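Local coordinates for FdtA domain-containing protein (PDB 7N67), which probably acts as a 3,4-ketoisomerase on a dTDP-linked sugar, in the pathway to an unusual formylated sugar, at residues A42-N45 and L46-P50; D134-E138 and N139-R143. All coordinates share one frame; numbering follows the deposited sequence.

Overall arrangement
Both contacts are local turns at the edge of the cupin fold, one after the other along the chain. Their centres are about 23 Å apart and they do not touch. Contact 1 takes in the end of strand 38-44, an outermost strand of the six-stranded sheet, and the turn after it. It is partly buried, with an apolar side made by Leu43 and Ile49 and a charged side made by glutamates and a lysine. Contact 2 lies at the surface and includes the short, weakly bonded strand 141-142, at the edge of the five-stranded sheet. Its aromatic rings and arginine hold the nucleotide directly. Both meet the second subunit: segment 42-45 of one chain lies against segment 134-138 of the other.

Contact 1: residues A42-N45 and L46-P50; sequences ALEN and LKEIP. With TYD (thymidine-5'-diphosphate), chain E.
A type II beta turn from Glu44 to Lys47 ends strand 38-44 at the subunit interface of this cupin. Glu44 O faces two backbone donors of the turn, Lys47 N and Ile49 N, each at 3.3 Å; both bonds are weak. A firmer bond runs from Glu44 N to Glu48 OE1, 3.0 Å with an angle of 162° at the hydrogen. The Glu48 chain bends at chi2 (84°), which folds its carboxylate back to the strand, and OE1 is met nearly along its C-O axis. Glu44 and Lys47 lie side by side and point the same way. Their salt bridge spans 3.6 Å from Glu44 OE1 to Lys47 NZ. The other oxygen, Glu44 OE2, accepts a hydrogen bond from Tyr136 N of the second subunit. Asn45 OD1 accepts from Ile53 N, tying the turn to a later part of the same loop. On the apolar side Leu43 and Ile49 cross at about a right angle, with Leu43 CB 3.9 Å from Ile49 CG1. Both also pack on Leu131 of strand 127-132. Residues 42-44 pair antiparallel with a strand of the second subunit, so the sheet continues across the interface. That subunit supplies most of the nucleotide's hydrogen bonds. Arg37 of this chain adds another, and Ala42 CB touches the thymine, 3.4 Å from TYD O4.

Contact 2: residues D134-E138 and N139-R143; sequences DFYNE and NEYIR. With TYD (thymidine-5'-diphosphate), chain C.
The dTDP pocket of this cupin is lined here by Tyr136, Tyr141 and Arg143, which flank a short 3-10 turn; Glu138 pairs with Arg143, and Tyr136 meets Tyr141. Two backbone bonds form the turn, from Glu140 N to Asn137 O and from Tyr141 N to Glu138 O. Asn137 opens it with an Asx turn: its OD1 accepts from Asn139 N at 3.2 Å, the donor standing above the amide plane.

Glu138 and Arg143 form a two-bonded salt bridge, side-on to the guanidinium. Arg143 NE gives to Glu138 OE1 at 2.8 Å. Arg143 NH2 gives to Glu138 OE2 at 3.0 Å. Both oxygens use their syn lone pairs, and the two flat groups are nearly coplanar, 23° apart. Glu138 reaches the arginine by a bend at chi2 (60°). Its OE2 also takes the Tyr136 hydroxyl, which comes from above the carboxylate plane. The two partners should together fix the rotation of the carboxylate.

Thymine lies over one face of the Tyr136 ring, with TYD N3 3.3 Å above the centre. Tyr141 crosses Tyr136 at about a right angle, and their CE1 atoms touch at 3.7 Å. On its other contacts Tyr141 packs edge-to-face with His73, while its OH reaches the thymine methyl. Tyr141 CD2 lies over one face of the Arg143 guanidinium, toward its rim. Arg55, Arg68, Gly69 and His71 of this chain also bind the nucleotide, joined by Arg37 of the second subunit. Held in place by Glu138, Arg143 grips one alpha-phosphate oxygen twice: TYD O1A accepts from NH2 at 3.1 Å and from NH1 at 3.2 Å.

Contact 1: residues A42-N45 and L46-P50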
loop_
_atom_site.group_PDB
_atom_site.type_symbol
_atom_site.label_atom_id
_atom_site.label_comp_id
_atom_site.label_asym_id
_atom_site.label_seq_id
_atom_site.Cartn_x
_atom_site.Cartn_y
_atom_site.Cartn_z
ATOM N N ALA B 42 12.925 8.961 12.043
ATOM C CA ALA B 42 12.631 10.224 12.753
ATOM C C ALA B 42 13.379 11.354 12.037
ATOM O O ALA B 42 14.580 11.186 11.770
ATOM C CB ALA B 42 12.991 10.092 14.214
ATOM N N LEU B 43 12.667 12.432 11.701
ATOM C CA LEU B 43 13.236 13.604 10.988
ATOM C C LEU B 43 12.931 14.869 11.794
ATOM O O LEU B 43 11.727 15.197 11.977
ATOM C CB LEU B 43 12.671 13.668 9.560
ATOM C CG LEU B 43 12.866 12.401 8.723
ATOM C CD1 LEU B 43 12.272 12.573 7.336
ATOM C CD2 LEU B 43 14.320 12.019 8.605
ATOM N N GLU B 44 13.997 15.545 12.241
ATOM C CA GLU B 44 13.946 16.750 13.113
ATOM C C GLU B 44 14.398 18.007 12.352
ATOM O O GLU B 44 15.297 17.911 11.514
ATOM C CB GLU B 44 14.851 16.536 14.327
ATOM C CG GLU B 44 14.603 15.218 15.041
ATOM C CD GLU B 44 14.937 15.262 16.519
ATOM O OE1 GLU B 44 16.133 15.292 16.865
ATOM O OE2 GLU B 44 13.997 15.328 17.300
ATOM N N ASN B 45 13.830 19.156 12.716
ATOM C CA ASN B 45 14.301 20.520 12.335
ATOM C C ASN B 45 15.827 20.642 12.456
ATOM O O ASN B 45 16.392 20.207 13.475
ATOM C CB ASN B 45 13.614 21.598 13.171
ATOM C CG ASN B 45 12.166 21.725 12.777
ATOM O OD1 ASN B 45 11.738 21.005 11.873
ATOM N ND2 ASN B 45 11.427 22.614 13.430
ATOM N N LEU B 46 16.438 21.230 11.426
ATOM C CA LEU B 46 17.847 21.690 11.393
ATOM C C LEU B 46 18.756 20.536 11.802
ATOM O O LEU B 46 19.836 20.818 12.335
ATOM C CB LEU B 46 17.984 22.910 12.311
ATOM C CG LEU B 46 17.024 24.065 11.985
ATOM C CD1 LEU B 46 17.054 25.164 13.041
ATOM C CD2 LEU B 46 17.322 24.665 10.615
ATOM N N LYS B 47 18.341 19.298 11.521
ATOM C CA LYS B 47 19.129 18.068 11.793
ATOM C C LYS B 47 19.095 17.199 10.530
ATOM O O LYS B 47 19.906 17.466 9.652
ATOM C CB LYS B 47 18.627 17.395 13.076
ATOM C CG LYS B 47 19.727 16.977 14.048
ATOM C CD LYS B 47 19.800 15.492 14.352
ATOM C CE LYS B 47 18.874 15.071 15.478
ATOM N NZ LYS B 47 19.312 13.800 16.100
ATOM N N GLU B 48 18.172 16.246 10.391
ATOM C CA GLU B 48 18.052 15.461 9.131
ATOM C C GLU B 48 17.393 16.343 8.068
ATOM O O GLU B 48 17.684 16.118 6.891
ATOM C CB GLU B 48 17.273 14.166 9.323
ATOM C CG GLU B 48 17.944 13.209 10.288
ATOM C CD GLU B 48 17.635 13.473 11.749
ATOM O OE1 GLU B 48 16.774 14.349 12.033
ATOM O OE2 GLU B 48 18.257 12.810 12.596
ATOM N N ILE B 49 16.544 17.289 8.487
ATOM C CA ILE B 49 15.879 18.308 7.623
ATOM C C ILE B 49 16.628 19.614 7.815
ATOM O O ILE B 49 16.619 20.151 8.917
ATOM C CB ILE B 49 14.403 18.506 8.018
ATOM C CG1 ILE B 49 13.644 17.183 8.115
ATOM C CG2 ILE B 49 13.723 19.486 7.073
ATOM C CD1 ILE B 49 13.751 16.332 6.881
ATOM N N PRO B 50 17.257 20.181 6.763
ATOM C CA PRO B 50 18.071 21.389 6.914
ATOM C C PRO B 50 17.248 22.682 6.779
ATOM O O PRO B 50 17.671 23.595 6.106
ATOM C CB PRO B 50 19.091 21.191 5.786
ATOM C CG PRO B 50 18.243 20.602 4.672
ATOM C CD PRO B 50 17.282 19.665 5.388
HETATM P PA TYD E . 9.729 3.196 19.890
HETATM O O1A TYD E . 9.460 4.197 20.959
HETATM O O2A TYD E . 10.047 1.794 20.283
HETATM O O3A TYD E . 8.537 3.229 18.828
HETATM P PB TYD E . 6.943 3.174 18.926
HETATM O O1B TYD E . 6.458 3.044 17.483
HETATM O O2B TYD E . 6.673 1.940 19.758
HETATM O O3B TYD E . 6.461 4.435 19.581
HETATM O "O5'" TYD E . 10.908 3.718 18.944
HETATM C "C5'" TYD E . 11.733 2.725 18.306
HETATM C "C4'" TYD E . 13.152 3.225 18.337
HETATM O "O4'" TYD E . 13.217 4.485 17.631
HETATM C "C3'" TYD E . 13.703 3.464 19.742
HETATM O "O3'" TYD E . 15.020 2.945 19.853
HETATM C "C2'" TYD E . 13.714 4.979 19.862
HETATM C "C1'" TYD E . 13.914 5.431 18.422
HETATM N N1 TYD E . 13.362 6.774 18.132
HETATM C C2 TYD E . 14.244 7.775 17.771
HETATM O O2 TYD E . 15.451 7.591 17.671
HETATM N N3 TYD E . 13.658 8.998 17.550
HETATM C C4 TYD E . 12.313 9.314 17.636
HETATM O O4 TYD E . 11.932 10.469 17.402
HETATM C C5 TYD E . 11.447 8.220 18.003
HETATM C C5M TYD E . 9.971 8.478 18.113
HETATM C C6 TYD E . 12.004 7.021 18.238
#

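Contact 2: residues D134-E138 and N139-R143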
loop_
_atom_site.group_PDB
_atom_site.type_symbol
_atom_site.label_atom_id
_atom_site.label_comp_id
_atom_site.label_asym_id
_atom_site.label_seq_id
_atom_site.Cartn_x
_atom_site.Cartn_y
_atom_site.Cartn_z
ATOM N N ASP B 134 8.039 26.613 4.868
ATOM C CA ASP B 134 7.199 27.817 5.077
ATOM C C ASP B 134 5.727 27.517 4.783
ATOM O O ASP B 134 5.440 26.481 4.167
ATOM C CB ASP B 134 7.693 28.965 4.197
ATOM C CG ASP B 134 7.443 30.356 4.762
ATOM O OD1 ASP B 134 6.742 30.485 5.792
ATOM O OD2 ASP B 134 7.964 31.295 4.166
ATOM N N PHE B 135 4.842 28.416 5.224
ATOM C CA PHE B 135 3.374 28.332 5.069
ATOM C C PHE B 135 3.044 28.446 3.580
ATOM O O PHE B 135 3.843 29.024 2.819
ATOM C CB PHE B 135 2.685 29.422 5.895
ATOM C CG PHE B 135 3.063 29.412 7.353
ATOM C CD1 PHE B 135 2.292 28.729 8.283
ATOM C CD2 PHE B 135 4.199 30.080 7.804
ATOM C CE1 PHE B 135 2.656 28.714 9.620
ATOM C CE2 PHE B 135 4.558 30.067 9.147
ATOM C CZ PHE B 135 3.786 29.380 10.050
ATOM N N TYR B 136 1.912 27.877 3.173
ATOM C CA TYR B 136 1.461 27.795 1.761
ATOM C C TYR B 136 1.166 29.208 1.276
ATOM O O TYR B 136 0.338 29.886 1.885
ATOM C CB TYR B 136 0.203 26.934 1.643
ATOM C CG TYR B 136 -0.539 27.013 0.332
ATOM C CD1 TYR B 136 0.075 26.692 -0.862
ATOM C CD2 TYR B 136 -1.887 27.316 0.289
ATOM C CE1 TYR B 136 -0.625 26.706 -2.057
ATOM C CE2 TYR B 136 -2.607 27.340 -0.896
ATOM C CZ TYR B 136 -1.971 27.039 -2.083
ATOM O OH TYR B 136 -2.651 27.067 -3.273
ATOM N N ASN B 137 1.820 29.629 0.207
ATOM C CA ASN B 137 1.467 30.900 -0.470
ATOM C C ASN B 137 1.250 30.628 -1.961
ATOM O O ASN B 137 2.257 30.600 -2.692
ATOM C CB ASN B 137 2.537 31.967 -0.236
ATOM C CG ASN B 137 2.006 33.375 -0.394
ATOM O OD1 ASN B 137 1.002 33.613 -1.073
ATOM N ND2 ASN B 137 2.674 34.316 0.251
ATOM N N GLU B 138 -0.010 30.482 -2.397
ATOM C CA GLU B 138 -0.348 30.338 -3.840
ATOM C C GLU B 138 0.285 31.474 -4.658
ATOM O O GLU B 138 0.694 31.209 -5.808
ATOM C CB GLU B 138 -1.858 30.290 -4.047
ATOM C CG GLU B 138 -2.253 30.095 -5.499
ATOM C CD GLU B 138 -1.749 28.829 -6.177
ATOM O OE1 GLU B 138 -1.905 28.723 -7.424
ATOM O OE2 GLU B 138 -1.230 27.939 -5.465
ATOM N N ASN B 139 0.400 32.676 -4.080
ATOM C CA ASN B 139 0.960 33.873 -4.761
ATOM C C ASN B 139 2.410 33.619 -5.178
ATOM O O ASN B 139 2.788 34.148 -6.231
ATOM C CB ASN B 139 0.929 35.131 -3.891
ATOM C CG ASN B 139 -0.467 35.533 -3.473
ATOM O OD1 ASN B 139 -1.441 35.158 -4.125
ATOM N ND2 ASN B 139 -0.567 36.304 -2.401
ATOM N N GLU B 140 3.192 32.876 -4.383
ATOM C CA GLU B 140 4.659 32.687 -4.590
ATOM C C GLU B 140 4.948 31.504 -5.532
ATOM O O GLU B 140 6.147 31.272 -5.825
ATOM C CB GLU B 140 5.371 32.505 -3.248
ATOM C CG GLU B 140 5.400 33.776 -2.430
ATOM C CD GLU B 140 5.951 34.938 -3.241
ATOM O OE1 GLU B 140 7.098 34.797 -3.759
ATOM O OE2 GLU B 140 5.214 35.952 -3.399
ATOM N N TYR B 141 3.908 30.777 -5.959
ATOM C CA TYR B 141 3.981 29.657 -6.941
ATOM C C TYR B 141 4.239 30.221 -8.344
ATOM O O TYR B 141 3.616 31.210 -8.751
ATOM C CB TYR B 141 2.685 28.839 -6.965
ATOM C CG TYR B 141 2.634 27.637 -6.054
ATOM C CD1 TYR B 141 2.697 27.770 -4.676
ATOM C CD2 TYR B 141 2.454 26.365 -6.569
ATOM C CE1 TYR B 141 2.624 26.672 -3.837
ATOM C CE2 TYR B 141 2.374 25.256 -5.748
ATOM C CZ TYR B 141 2.453 25.408 -4.373
ATOM O OH TYR B 141 2.380 24.311 -3.561
ATOM N N ILE B 142 5.156 29.600 -9.072
ATOM C CA ILE B 142 5.291 29.778 -10.544
ATOM C C ILE B 142 4.798 28.484 -11.184
ATOM O O ILE B 142 5.437 27.450 -10.945
ATOM C CB ILE B 142 6.747 30.123 -10.892
ATOM C CG1 ILE B 142 7.218 31.319 -10.061
ATOM C CG2 ILE B 142 6.899 30.345 -12.391
ATOM C CD1 ILE B 142 8.698 31.523 -10.074
ATOM N N ARG B 143 3.651 28.534 -11.864
ATOM C CA ARG B 143 2.981 27.347 -12.454
ATOM C C ARG B 143 3.094 27.377 -13.988
ATOM O O ARG B 143 2.328 26.634 -14.640
ATOM C CB ARG B 143 1.501 27.306 -12.050
ATOM C CG ARG B 143 1.248 27.219 -10.553
ATOM C CD ARG B 143 -0.223 26.980 -10.263
ATOM N NE ARG B 143 -0.488 26.720 -8.850
ATOM C CZ ARG B 143 -0.306 25.556 -8.233
ATOM N NH1 ARG B 143 0.170 24.514 -8.891
ATOM N NH2 ARG B 143 -0.588 25.440 -6.947
HETATM P PA TYD C . -1.022 21.370 -6.537
HETATM O O1A TYD C . -0.013 22.462 -6.469
HETATM O O2A TYD C . -1.877 21.259 -7.754
HETATM O O3A TYD C . -0.312 19.976 -6.215
HETATM P PB TYD C . 0.998 19.234 -6.747
HETATM O O1B TYD C . 0.941 17.835 -6.136
HETATM O O2B TYD C . 0.831 19.232 -8.251
HETATM O O3B TYD C . 2.202 20.008 -6.295
HETATM O "O5'" TYD C . -1.989 21.447 -5.266
HETATM C "C5'" TYD C . -3.337 20.966 -5.430
HETATM C "C4'" TYD C . -4.247 21.901 -4.680
HETATM O "O4'" TYD C . -3.864 21.907 -3.286
HETATM C "C3'" TYD C . -4.201 23.348 -5.169
HETATM O "O3'" TYD C . -5.514 23.879 -5.273
HETATM C "C2'" TYD C . -3.421 24.063 -4.078
HETATM C "C1'" TYD C . -3.750 23.245 -2.837
HETATM N N1 TYD C . -2.706 23.296 -1.789
HETATM C C2 TYD C . -3.030 23.867 -0.573
HETATM O O2 TYD C . -4.142 24.317 -0.328
HETATM N N3 TYD C . -1.997 23.904 0.332
HETATM C C4 TYD C . -0.709 23.428 0.160
HETATM O O4 TYD C . 0.117 23.529 1.077
HETATM C C5 TYD C . -0.442 22.830 -1.127
HETATM C C5M TYD C . 0.931 22.284 -1.393
HETATM C C6 TYD C . -1.435 22.800 -2.029
HETATM O O HOH W 1 1.115 32.304 -8.688
#